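Local coordinates for protein superoxide dismutase (Methanothermobacter thermautotrophicus, PDB 1MA1) that destroys superoxide radicals, using one bound iron ion per subunit to convert them into hydrogen peroxide and oxygen, at residues H81-G86 with F160-V165; E22-R27 with W189-W194; A103-K108 with K199-I204. All coordinates share one frame; numbering follows the deposited sequence.

Along the chain the segments come in the order 22-27, 81-86, 103-108, 160-165, 189-194 and 199-204. Interaction 1 lies near the centre of the chain, with interaction 2 about 15 Å away and interaction 3 about 14 Å away, centre to centre. Interactions 2 and 3 are about 22 Å apart and do not touch. Interaction 1 sets helix 64-86 against strand 164-167. Interaction 2 joins the loop before helix 27-57 to the loop before helix 194-202. Interaction 3 packs helix 194-202 on helix 100-110. The first two therefore join the alpha-hairpin domain to the C-terminal domain, and Arg200 links interaction 3 to interaction 1.

Interaction 1: residues H81-G86 with F160-V165; sequences HLFFWG and FRILLV. With FE (Fe (III) ion), chain G.
The C-terminal end of helix 64-86, which supplies an iron ligand, packs on strand 164-167 and the residues before it through Phe83 and Phe84 on one side and Ile162 and Val165 on the other. Ile162 lies over one face of the Phe83 ring in a CH-pi contact. Its CB is 4.0 Å from the ring centroid, shifted toward the rim on the CD2 and CE2 side. Ile162 CG2 is 3.6 Å from Phe83 CD2, while Ile162 CD1 reaches across toward Phe83 CD1, so both branches touch the ring. Phe84 meets Val165 differently, the two side chains crossing at about a right angle. Phe84 CB lies 3.6 Å from Val165 CG1. Phe84 CG is anti to the backbone N (chi1 -178°), and this brings the ring edge to Val165 O, which sits near the ring plane beside CD1. This is where the alpha-hairpin domain meets the sheet of the C-terminal domain in the iron/manganese superoxide dismutase fold. Leu163 and Leu164 both face Leu135 of strand 131-138, forming a classic beta bulge. On the helix, CB of His81 is directed away from the strand, and His81 NE2 binds the iron at 2.1 Å. Together with the iron bond, the hydrogen bond from ND1 to Gly77 O limits rotation of the ring. Trp85 CZ2 lies in plane at the edge of the same ring. His33, Asp167, His171 and a water 1.9 Å from the iron complete the site. The Phe83 ring also meets the ring of His159 of the second subunit.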
loop_
_atom_site.group_PDB
_atom_site.type_symbol
_atom_site.label_atom_id
_atom_site.label_comp_id
_atom_site.label_asym_id
_atom_site.label_seq_id
_atom_site.Cartn_x
_atom_site.Cartn_y
_atom_site.Cartn_z
ATOM N N HIS A 81 0.621 -16.879 10.086
ATOM C CA HIS A 81 1.551 -17.978 10.354
ATOM C C HIS A 81 0.808 -19.045 11.154
ATOM O O HIS A 81 0.996 -20.237 10.931
ATOM C CB HIS A 81 2.827 -17.507 11.095
ATOM C CG HIS A 81 3.838 -16.831 10.208
ATOM N ND1 HIS A 81 3.742 -15.503 9.860
ATOM C CD2 HIS A 81 4.986 -17.281 9.626
ATOM C CE1 HIS A 81 4.783 -15.160 9.115
ATOM N NE2 HIS A 81 5.558 -16.219 8.957
ATOM N N LEU A 82 -0.073 -18.624 12.049
ATOM C CA LEU A 82 -0.849 -19.585 12.823
ATOM C C LEU A 82 -1.660 -20.543 11.945
ATOM O O LEU A 82 -1.605 -21.753 12.144
ATOM C CB LEU A 82 -1.805 -18.874 13.772
ATOM C CG LEU A 82 -2.645 -19.771 14.698
ATOM C CD1 LEU A 82 -1.707 -20.538 15.632
ATOM C CD2 LEU A 82 -3.616 -18.917 15.530
ATOM N N PHE A 83 -2.416 -20.011 10.988
ATOM C CA PHE A 83 -3.187 -20.851 10.074
ATOM C C PHE A 83 -2.298 -21.617 9.103
ATOM O O PHE A 83 -2.662 -22.700 8.652
ATOM C CB PHE A 83 -4.199 -20.010 9.273
ATOM C CG PHE A 83 -5.414 -19.594 10.059
ATOM C CD1 PHE A 83 -5.326 -18.633 11.065
ATOM C CD2 PHE A 83 -6.653 -20.170 9.806
ATOM C CE1 PHE A 83 -6.446 -18.260 11.798
ATOM C CE2 PHE A 83 -7.780 -19.798 10.543
ATOM C CZ PHE A 83 -7.673 -18.843 11.540
ATOM N N PHE A 84 -1.142 -21.041 8.778
ATOM C CA PHE A 84 -0.214 -21.645 7.824
ATOM C C PHE A 84 0.282 -22.980 8.367
ATOM O O PHE A 84 0.150 -24.005 7.709
ATOM C CB PHE A 84 0.969 -20.705 7.577
ATOM C CG PHE A 84 1.959 -21.218 6.562
ATOM C CD1 PHE A 84 1.539 -21.618 5.300
ATOM C CD2 PHE A 84 3.314 -21.272 6.858
ATOM C CE1 PHE A 84 2.463 -22.064 4.344
ATOM C CE2 PHE A 84 4.246 -21.706 5.914
ATOM C CZ PHE A 84 3.818 -22.106 4.651
ATOM N N TRP A 85 0.846 -22.967 9.572
ATOM C CA TRP A 85 1.331 -24.192 10.200
ATOM C C TRP A 85 0.198 -25.208 10.245
ATOM O O TRP A 85 0.395 -26.410 10.043
ATOM C CB TRP A 85 1.814 -23.911 11.621
ATOM C CG TRP A 85 2.818 -22.817 11.740
ATOM C CD1 TRP A 85 2.854 -21.855 12.698
ATOM C CD2 TRP A 85 3.940 -22.580 10.888
ATOM N NE1 TRP A 85 3.931 -21.019 12.499
ATOM C CE2 TRP A 85 4.615 -21.442 11.393
ATOM C CE3 TRP A 85 4.445 -23.213 9.749
ATOM C CZ2 TRP A 85 5.759 -20.930 10.801
ATOM C CZ3 TRP A 85 5.593 -22.702 9.157
ATOM C CH2 TRP A 85 6.235 -21.572 9.682
ATOM N N GLY A 86 -0.997 -24.707 10.497
ATOM C CA GLY A 86 -2.115 -25.587 10.748
ATOM C C GLY A 86 -2.631 -26.296 9.506
ATOM O O GLY A 86 -3.192 -27.397 9.625
ATOM N N PHE A 160 -13.619 -11.315 6.197
ATOM C CA PHE A 160 -13.570 -12.648 5.603
ATOM C C PHE A 160 -12.620 -13.582 6.332
ATOM O O PHE A 160 -11.562 -13.160 6.782
ATOM C CB PHE A 160 -13.166 -12.558 4.130
ATOM C CG PHE A 160 -14.304 -12.209 3.208
ATOM C CD1 PHE A 160 -15.158 -11.166 3.502
ATOM C CD2 PHE A 160 -14.511 -12.928 2.042
ATOM C CE1 PHE A 160 -16.202 -10.855 2.644
ATOM C CE2 PHE A 160 -15.544 -12.613 1.192
ATOM C CZ PHE A 160 -16.390 -11.577 1.495
ATOM N N ARG A 161 -12.999 -14.852 6.436
ATOM C CA ARG A 161 -12.315 -15.790 7.325
ATOM C C ARG A 161 -11.368 -16.703 6.569
ATOM O O ARG A 161 -11.546 -16.938 5.374
ATOM C CB ARG A 161 -13.329 -16.640 8.082
ATOM C CG ARG A 161 -14.447 -15.821 8.703
ATOM C CD ARG A 161 -14.671 -16.189 10.152
ATOM N NE ARG A 161 -13.843 -15.357 11.015
ATOM C CZ ARG A 161 -13.536 -15.645 12.277
ATOM N NH1 ARG A 161 -13.988 -16.762 12.835
ATOM N NH2 ARG A 161 -12.766 -14.816 12.979
ATOM N N ILE A 162 -10.351 -17.215 7.261
ATOM C CA ILE A 162 -9.284 -17.945 6.577
ATOM C C ILE A 162 -9.596 -19.437 6.450
ATOM O O ILE A 162 -9.954 -20.097 7.424
ATOM C CB ILE A 162 -7.926 -17.783 7.309
ATOM C CG1 ILE A 162 -7.531 -16.312 7.390
ATOM C CG2 ILE A 162 -6.843 -18.546 6.563
ATOM C CD1 ILE A 162 -6.269 -16.085 8.189
ATOM N N LEU A 163 -9.445 -19.965 5.245
ATOM C CA LEU A 163 -9.566 -21.402 5.022
ATOM C C LEU A 163 -8.215 -22.068 4.773
ATOM O O LEU A 163 -7.879 -23.079 5.398
ATOM C CB LEU A 163 -10.490 -21.670 3.835
ATOM C CG LEU A 163 -11.930 -21.223 4.036
ATOM C CD1 LEU A 163 -12.755 -21.522 2.806
ATOM C CD2 LEU A 163 -12.482 -21.927 5.268
ATOM N N LEU A 164 -7.450 -21.490 3.850
ATOM C CA LEU A 164 -6.187 -22.060 3.398
ATOM C C LEU A 164 -5.201 -20.913 3.220
ATOM O O LEU A 164 -5.572 -19.842 2.728
ATOM C CB LEU A 164 -6.376 -22.741 2.043
ATOM C CG LEU A 164 -5.500 -23.937 1.673
ATOM C CD1 LEU A 164 -5.313 -23.910 0.163
ATOM C CD2 LEU A 164 -4.164 -23.894 2.369
ATOM N N VAL A 165 -3.947 -21.138 3.586
ATOM C CA VAL A 165 -2.966 -20.072 3.583
ATOM C C VAL A 165 -1.616 -20.593 3.088
ATOM O O VAL A 165 -1.180 -21.681 3.466
ATOM C CB VAL A 165 -2.842 -19.480 5.023
ATOM C CG1 VAL A 165 -1.411 -19.186 5.363
ATOM C CG2 VAL A 165 -3.664 -18.206 5.136
HETATM FE FE FE G . 6.611 -16.143 7.101
HETATM O O HOH W 1 5.881 -14.401 6.778
#

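Interaction 2: residues E22-R27 with W189-W194; sequences EPHISR and WNIVNW
His24 and Asn190 meet ring on side chain, with Asn190 CB over one face of the imidazole. Asn190 CB lies 3.6 Å from the centroid of the His24 ring in a CH-pi contact. Its closest ring atom is His24 CE1, 3.4 Å from Asn190 CB. The amide of Asn190 continues past the ring rim with its plane only 17° from the ring plane, and ND2 comes near ND1 without a hydrogen bond between them. That ND2 is instead hydrogen-bonded to Ala187 O, which limits how the amide can turn. Pro23, which is preceded by a cis peptide bond, places its CD above the opposite face of the imidazole. At chi1 -49° the His24 ring is turned opposite its own carbonyl carbon and carried across to the second loop. In the iron/manganese superoxide dismutase fold these two loops come from the alpha-hairpin and C-terminal domains. Each runs into a helix, with Ser26 and Asn193 as the N-caps. Ile191 supplies the remaining packing with two different branches. Its CG2 approaches His24 CD2 obliquely at 3.5 Å, and its CD1 meets Ile25 CD1 at 3.7 Å. CG1 of Ile191 sits between the backbone N and the carbonyl carbon (chi1 48°), and the extended end of the chain then carries CD1 to Ile25. With an alanine in place of His24, Asn190 CB and Ile191 CG2 are likely to lose the ring they pack on, and a gap would probably open between the loops. Met88 packs against both Ile25 and Ile191.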
loop_
_atom_site.group_PDB
_atom_site.type_symbol
_atom_site.label_atom_id
_atom_site.label_comp_id
_atom_site.label_asym_id
_atom_site.label_seq_id
_atom_site.Cartn_x
_atom_site.Cartn_y
_atom_site.Cartn_z
ATOM N N GLU A 22 9.743 -32.468 5.544
ATOM C CA GLU A 22 10.758 -32.836 4.560
ATOM C C GLU A 22 10.199 -33.873 3.612
ATOM O O GLU A 22 9.346 -34.669 3.999
ATOM C CB GLU A 22 11.989 -33.424 5.246
ATOM C CG GLU A 22 12.573 -32.534 6.316
ATOM C CD GLU A 22 13.944 -32.994 6.791
ATOM O OE1 GLU A 22 14.111 -34.194 7.096
ATOM O OE2 GLU A 22 14.853 -32.143 6.868
ATOM N N PRO A 23 10.694 -33.906 2.366
ATOM C CA PRO A 23 11.796 -33.104 1.832
ATOM C C PRO A 23 11.318 -31.764 1.278
ATOM O O PRO A 23 12.092 -31.019 0.671
ATOM C CB PRO A 23 12.349 -33.997 0.738
ATOM C CG PRO A 23 11.083 -34.563 0.152
ATOM C CD PRO A 23 10.301 -34.947 1.399
ATOM N N HIS A 24 10.037 -31.471 1.472
ATOM C CA HIS A 24 9.390 -30.364 0.772
ATOM C C HIS A 24 9.721 -29.035 1.426
ATOM O O HIS A 24 10.095 -28.085 0.755
ATOM C CB HIS A 24 7.898 -30.589 0.790
ATOM C CG HIS A 24 7.505 -31.964 0.364
ATOM N ND1 HIS A 24 7.601 -32.384 -0.945
ATOM C CD2 HIS A 24 6.993 -33.003 1.060
ATOM C CE1 HIS A 24 7.154 -33.621 -1.033
ATOM N NE2 HIS A 24 6.777 -34.021 0.171
ATOM N N ILE A 25 9.576 -28.982 2.746
ATOM C CA ILE A 25 10.189 -27.926 3.540
ATOM C C ILE A 25 11.169 -28.548 4.520
ATOM O O ILE A 25 10.805 -29.411 5.334
ATOM C CB ILE A 25 9.107 -27.096 4.323
ATOM C CG1 ILE A 25 8.186 -26.375 3.335
ATOM C CG2 ILE A 25 9.778 -26.067 5.235
ATOM C CD1 ILE A 25 6.985 -25.716 3.972
ATOM N N SER A 26 12.417 -28.107 4.445
ATOM C CA SER A 26 13.476 -28.697 5.255
ATOM C C SER A 26 13.352 -28.325 6.724
ATOM O O SER A 26 12.707 -27.342 7.088
ATOM C CB SER A 26 14.839 -28.240 4.756
ATOM O OG SER A 26 15.160 -26.982 5.297
ATOM N N ARG A 27 13.995 -29.117 7.566
ATOM C CA ARG A 27 13.998 -28.882 8.994
ATOM C C ARG A 27 14.586 -27.511 9.292
ATOM O O ARG A 27 14.077 -26.762 10.136
ATOM C CB ARG A 27 14.829 -29.948 9.675
ATOM C CG ARG A 27 14.746 -29.944 11.194
ATOM C CD ARG A 27 16.087 -30.269 11.797
ATOM N NE ARG A 27 17.029 -29.296 11.271
ATOM C CZ ARG A 27 18.350 -29.347 11.390
ATOM N NH1 ARG A 27 18.925 -30.338 12.062
ATOM N NH2 ARG A 27 19.108 -28.453 10.751
ATOM N N TRP A 189 1.956 -28.344 -2.314
ATOM C CA TRP A 189 0.755 -29.146 -2.522
ATOM C C TRP A 189 0.931 -30.583 -2.043
ATOM O O TRP A 189 -0.046 -31.322 -1.901
ATOM C CB TRP A 189 0.352 -29.134 -3.999
ATOM C CG TRP A 189 -0.002 -27.770 -4.479
ATOM C CD1 TRP A 189 0.754 -26.953 -5.270
ATOM C CD2 TRP A 189 -1.187 -27.031 -4.157
ATOM N NE1 TRP A 189 0.107 -25.748 -5.466
ATOM C CE2 TRP A 189 -1.083 -25.770 -4.792
ATOM C CE3 TRP A 189 -2.323 -27.309 -3.389
ATOM C CZ2 TRP A 189 -2.071 -24.792 -4.683
ATOM C CZ3 TRP A 189 -3.311 -26.329 -3.280
ATOM C CH2 TRP A 189 -3.173 -25.087 -3.928
ATOM N N ASN A 190 2.176 -30.969 -1.777
ATOM C CA ASN A 190 2.455 -32.271 -1.189
ATOM C C ASN A 190 2.150 -32.326 0.300
ATOM O O ASN A 190 2.003 -33.408 0.858
ATOM C CB ASN A 190 3.915 -32.648 -1.402
ATOM C CG ASN A 190 4.242 -32.888 -2.853
ATOM O OD1 ASN A 190 3.735 -33.827 -3.442
ATOM N ND2 ASN A 190 5.088 -32.041 -3.436
ATOM N N ILE A 191 2.062 -31.169 0.944
ATOM C CA ILE A 191 1.927 -31.146 2.389
ATOM C C ILE A 191 0.725 -30.347 2.892
ATOM O O ILE A 191 0.592 -30.128 4.094
ATOM C CB ILE A 191 3.214 -30.608 3.034
ATOM C CG1 ILE A 191 3.659 -29.306 2.335
ATOM C CG2 ILE A 191 4.295 -31.660 2.932
ATOM C CD1 ILE A 191 4.777 -28.565 3.032
ATOM N N VAL A 192 -0.151 -29.922 1.983
ATOM C CA VAL A 192 -1.417 -29.318 2.394
ATOM C C VAL A 192 -2.221 -30.296 3.251
ATOM O O VAL A 192 -2.452 -31.437 2.860
ATOM C CB VAL A 192 -2.298 -28.918 1.169
ATOM C CG1 VAL A 192 -3.482 -28.046 1.616
ATOM C CG2 VAL A 192 -1.461 -28.186 0.166
ATOM N N ASN A 193 -2.661 -29.837 4.417
ATOM C CA ASN A 193 -3.565 -30.615 5.255
ATOM C C ASN A 193 -5.031 -30.290 4.935
ATOM O O ASN A 193 -5.630 -29.384 5.526
ATOM C CB ASN A 193 -3.282 -30.324 6.732
ATOM C CG ASN A 193 -4.060 -31.236 7.673
ATOM O OD1 ASN A 193 -5.084 -31.802 7.305
ATOM N ND2 ASN A 193 -3.581 -31.361 8.902
ATOM N N TRP A 194 -5.617 -31.037 4.004
ATOM C CA TRP A 194 -6.991 -30.766 3.599
ATOM C C TRP A 194 -8.011 -31.053 4.707
ATOM O O TRP A 194 -9.079 -30.441 4.742
ATOM C CB TRP A 194 -7.346 -31.557 2.332
ATOM C CG TRP A 194 -6.646 -31.046 1.110
ATOM C CD1 TRP A 194 -5.721 -31.712 0.347
ATOM C CD2 TRP A 194 -6.763 -29.735 0.540
ATOM N NE1 TRP A 194 -5.253 -30.895 -0.648
ATOM C CE2 TRP A 194 -5.872 -29.677 -0.559
ATOM C CE3 TRP A 194 -7.531 -28.604 0.852
ATOM C CZ2 TRP A 194 -5.722 -28.524 -1.347
ATOM C CZ3 TRP A 194 -7.383 -27.453 0.069
ATOM C CH2 TRP A 194 -6.482 -27.429 -1.018
#

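Interaction 3: residues A103-K108 with K199-I204; sequences AEYIEK and KRFEDI
Next to Phe201, the residue that packs on Tyr105, Arg200 NH1 is gripped by two oxygens, Leu163 O and Asn87 OD1. Its NH2 is hydrogen-bonded to Phe83 O and its NE forms a salt bridge with Glu196, so the guanidinium has little freedom to rotate. Phe201 leaves the helix on another side and points toward helix 100-110. There its ring edge meets the face of Tyr105 in a T-shaped (edge-to-face) pair. The centroids of the Tyr105 and Phe201 rings are 5.0 Å apart and the planes are at 80°. Phe201 presents CZ and CE2 as the leading edge. CZ stands 3.4 Å above the plane of the Tyr105 ring, displaced from its centre toward the rim. Its closest partner is Tyr105 CD1, also 3.4 Å from Phe201 CZ, and CE2 lies 3.5 Å from the same Tyr105 CD1. Tyr105 CG is next, 3.6 Å from Phe201 CZ. The contact therefore falls on the CG and CD1 part of the tyrosine ring, near its root. With chi1 at -178° the Phe201 ring reaches out opposite its backbone N, away from its own helix. The pair bridges two helices of the C-terminal part of the iron/manganese superoxide dismutase fold, well away from the iron site. The helix backbones do not approach closely here: Tyr105 CA and Phe201 CA are 10.1 Å apart, so the two rings span the gap. Leu144 of strand 143-150 touches both rings, and the hydroxyl of Tyr105 is hydrogen-bonded to Asp142 OD1, which ties down the far end of the ring that receives Phe201.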
loop_
_atom_site.group_PDB
_atom_site.type_symbol
_atom_site.label_atom_id
_atom_site.label_comp_id
_atom_site.label_asym_id
_atom_site.label_seq_id
_atom_site.Cartn_x
_atom_site.Cartn_y
_atom_site.Cartn_z
ATOM N N ALA A 103 -14.554 -29.819 -1.513
ATOM C CA ALA A 103 -14.391 -30.376 -2.854
ATOM C C ALA A 103 -15.489 -29.893 -3.790
ATOM O O ALA A 103 -15.218 -29.479 -4.915
ATOM C CB ALA A 103 -14.393 -31.896 -2.787
ATOM N N GLU A 104 -16.734 -29.949 -3.320
ATOM C CA GLU A 104 -17.865 -29.516 -4.137
ATOM C C GLU A 104 -17.806 -28.032 -4.476
ATOM O O GLU A 104 -18.080 -27.650 -5.609
ATOM C CB GLU A 104 -19.186 -29.831 -3.444
ATOM C CG GLU A 104 -19.348 -31.289 -3.108
ATOM C CD GLU A 104 -20.637 -31.593 -2.362
ATOM O OE1 GLU A 104 -20.839 -31.113 -1.218
ATOM O OE2 GLU A 104 -21.457 -32.331 -2.938
ATOM N N TYR A 105 -17.450 -27.196 -3.504
ATOM C CA TYR A 105 -17.322 -25.769 -3.756
ATOM C C TYR A 105 -16.173 -25.431 -4.681
ATOM O O TYR A 105 -16.303 -24.547 -5.518
ATOM C CB TYR A 105 -17.167 -24.994 -2.459
ATOM C CG TYR A 105 -18.484 -24.595 -1.851
ATOM C CD1 TYR A 105 -19.192 -25.463 -1.035
ATOM C CD2 TYR A 105 -19.038 -23.346 -2.117
ATOM C CE1 TYR A 105 -20.431 -25.093 -0.491
ATOM C CE2 TYR A 105 -20.268 -22.972 -1.587
ATOM C CZ TYR A 105 -20.956 -23.848 -0.774
ATOM O OH TYR A 105 -22.159 -23.469 -0.233
ATOM N N ILE A 106 -15.052 -26.128 -4.550
ATOM C CA ILE A 106 -13.931 -25.861 -5.434
ATOM C C ILE A 106 -14.309 -26.180 -6.878
ATOM O O ILE A 106 -13.932 -25.461 -7.808
ATOM C CB ILE A 106 -12.682 -26.670 -5.032
ATOM C CG1 ILE A 106 -12.070 -26.058 -3.768
ATOM C CG2 ILE A 106 -11.673 -26.684 -6.175
ATOM C CD1 ILE A 106 -10.852 -26.769 -3.230
ATOM N N GLU A 107 -15.079 -27.248 -7.061
ATOM C CA GLU A 107 -15.616 -27.568 -8.372
ATOM C C GLU A 107 -16.503 -26.496 -8.948
ATOM O O GLU A 107 -16.302 -26.085 -10.092
ATOM C CB GLU A 107 -16.405 -28.863 -8.327
ATOM C CG GLU A 107 -15.588 -30.057 -8.731
ATOM C CD GLU A 107 -16.463 -31.202 -9.188
ATOM O OE1 GLU A 107 -17.282 -31.694 -8.370
ATOM O OE2 GLU A 107 -16.334 -31.606 -10.368
ATOM N N LYS A 108 -17.501 -26.066 -8.176
ATOM C CA LYS A 108 -18.525 -25.193 -8.734
ATOM C C LYS A 108 -17.966 -23.787 -8.930
ATOM O O LYS A 108 -18.358 -23.093 -9.863
ATOM C CB LYS A 108 -19.770 -25.146 -7.842
ATOM C CG LYS A 108 -19.752 -24.103 -6.735
ATOM C CD LYS A 108 -21.179 -23.786 -6.265
ATOM C CE LYS A 108 -21.181 -22.804 -5.091
ATOM N NZ LYS A 108 -20.505 -21.516 -5.416
ATOM N N LYS A 199 -12.231 -28.755 7.762
ATOM C CA LYS A 199 -12.832 -28.441 9.041
ATOM C C LYS A 199 -13.127 -26.950 9.143
ATOM O O LYS A 199 -14.247 -26.558 9.458
ATOM C CB LYS A 199 -11.908 -28.859 10.172
ATOM C CG LYS A 199 -12.483 -28.608 11.554
ATOM C CD LYS A 199 -11.487 -29.015 12.646
ATOM C CE LYS A 199 -11.985 -28.662 14.044
ATOM N NZ LYS A 199 -11.039 -29.143 15.110
ATOM N N ARG A 200 -12.132 -26.117 8.862
ATOM C CA ARG A 200 -12.328 -24.668 8.843
ATOM C C ARG A 200 -13.534 -24.260 7.999
ATOM O O ARG A 200 -14.303 -23.376 8.372
ATOM C CB ARG A 200 -11.081 -23.970 8.290
ATOM C CG ARG A 200 -9.810 -24.224 9.090
ATOM C CD ARG A 200 -8.598 -23.637 8.406
ATOM N NE ARG A 200 -7.403 -23.798 9.218
ATOM C CZ ARG A 200 -6.190 -23.428 8.831
ATOM N NH1 ARG A 200 -6.028 -22.872 7.641
ATOM N NH2 ARG A 200 -5.141 -23.618 9.622
ATOM N N PHE A 201 -13.694 -24.903 6.854
ATOM C CA PHE A 201 -14.705 -24.491 5.901
ATOM C C PHE A 201 -16.076 -24.814 6.450
ATOM O O PHE A 201 -17.045 -24.125 6.154
ATOM C CB PHE A 201 -14.487 -25.210 4.560
ATOM C CG PHE A 201 -15.471 -24.813 3.488
ATOM C CD1 PHE A 201 -15.763 -23.469 3.247
ATOM C CD2 PHE A 201 -16.103 -25.777 2.711
ATOM C CE1 PHE A 201 -16.685 -23.098 2.231
ATOM C CE2 PHE A 201 -17.017 -25.414 1.702
ATOM C CZ PHE A 201 -17.304 -24.074 1.464
ATOM N N GLU A 202 -16.160 -25.869 7.249
ATOM C CA GLU A 202 -17.448 -26.315 7.760
ATOM C C GLU A 202 -17.976 -25.385 8.844
ATOM O O GLU A 202 -19.187 -25.260 9.025
ATOM C CB GLU A 202 -17.336 -27.731 8.319
ATOM C CG GLU A 202 -16.659 -28.709 7.378
ATOM C CD GLU A 202 -17.395 -30.038 7.245
ATOM O OE1 GLU A 202 -16.741 -31.035 6.853
ATOM O OE2 GLU A 202 -18.620 -30.079 7.512
ATOM N N ASP A 203 -17.071 -24.733 9.567
ATOM C CA ASP A 203 -17.489 -23.860 10.655
ATOM C C ASP A 203 -17.919 -22.487 10.181
ATOM O O ASP A 203 -18.180 -21.613 10.996
ATOM C CB ASP A 203 -16.375 -23.678 11.690
ATOM C CG ASP A 203 -15.830 -24.989 12.190
ATOM O OD1 ASP A 203 -16.625 -25.959 12.338
ATOM O OD2 ASP A 203 -14.599 -25.033 12.440
ATOM N N ILE A 204 -17.996 -22.289 8.873
ATOM C CA ILE A 204 -18.678 -21.117 8.353
ATOM C C ILE A 204 -19.687 -21.488 7.280
ATOM O O ILE A 204 -20.111 -20.639 6.501
ATOM C CB ILE A 204 -17.671 -20.117 7.785
ATOM C CG1 ILE A 204 -16.902 -20.737 6.622
ATOM C CG2 ILE A 204 -16.714 -19.697 8.873
ATOM C CD1 ILE A 204 -15.863 -19.806 6.034
#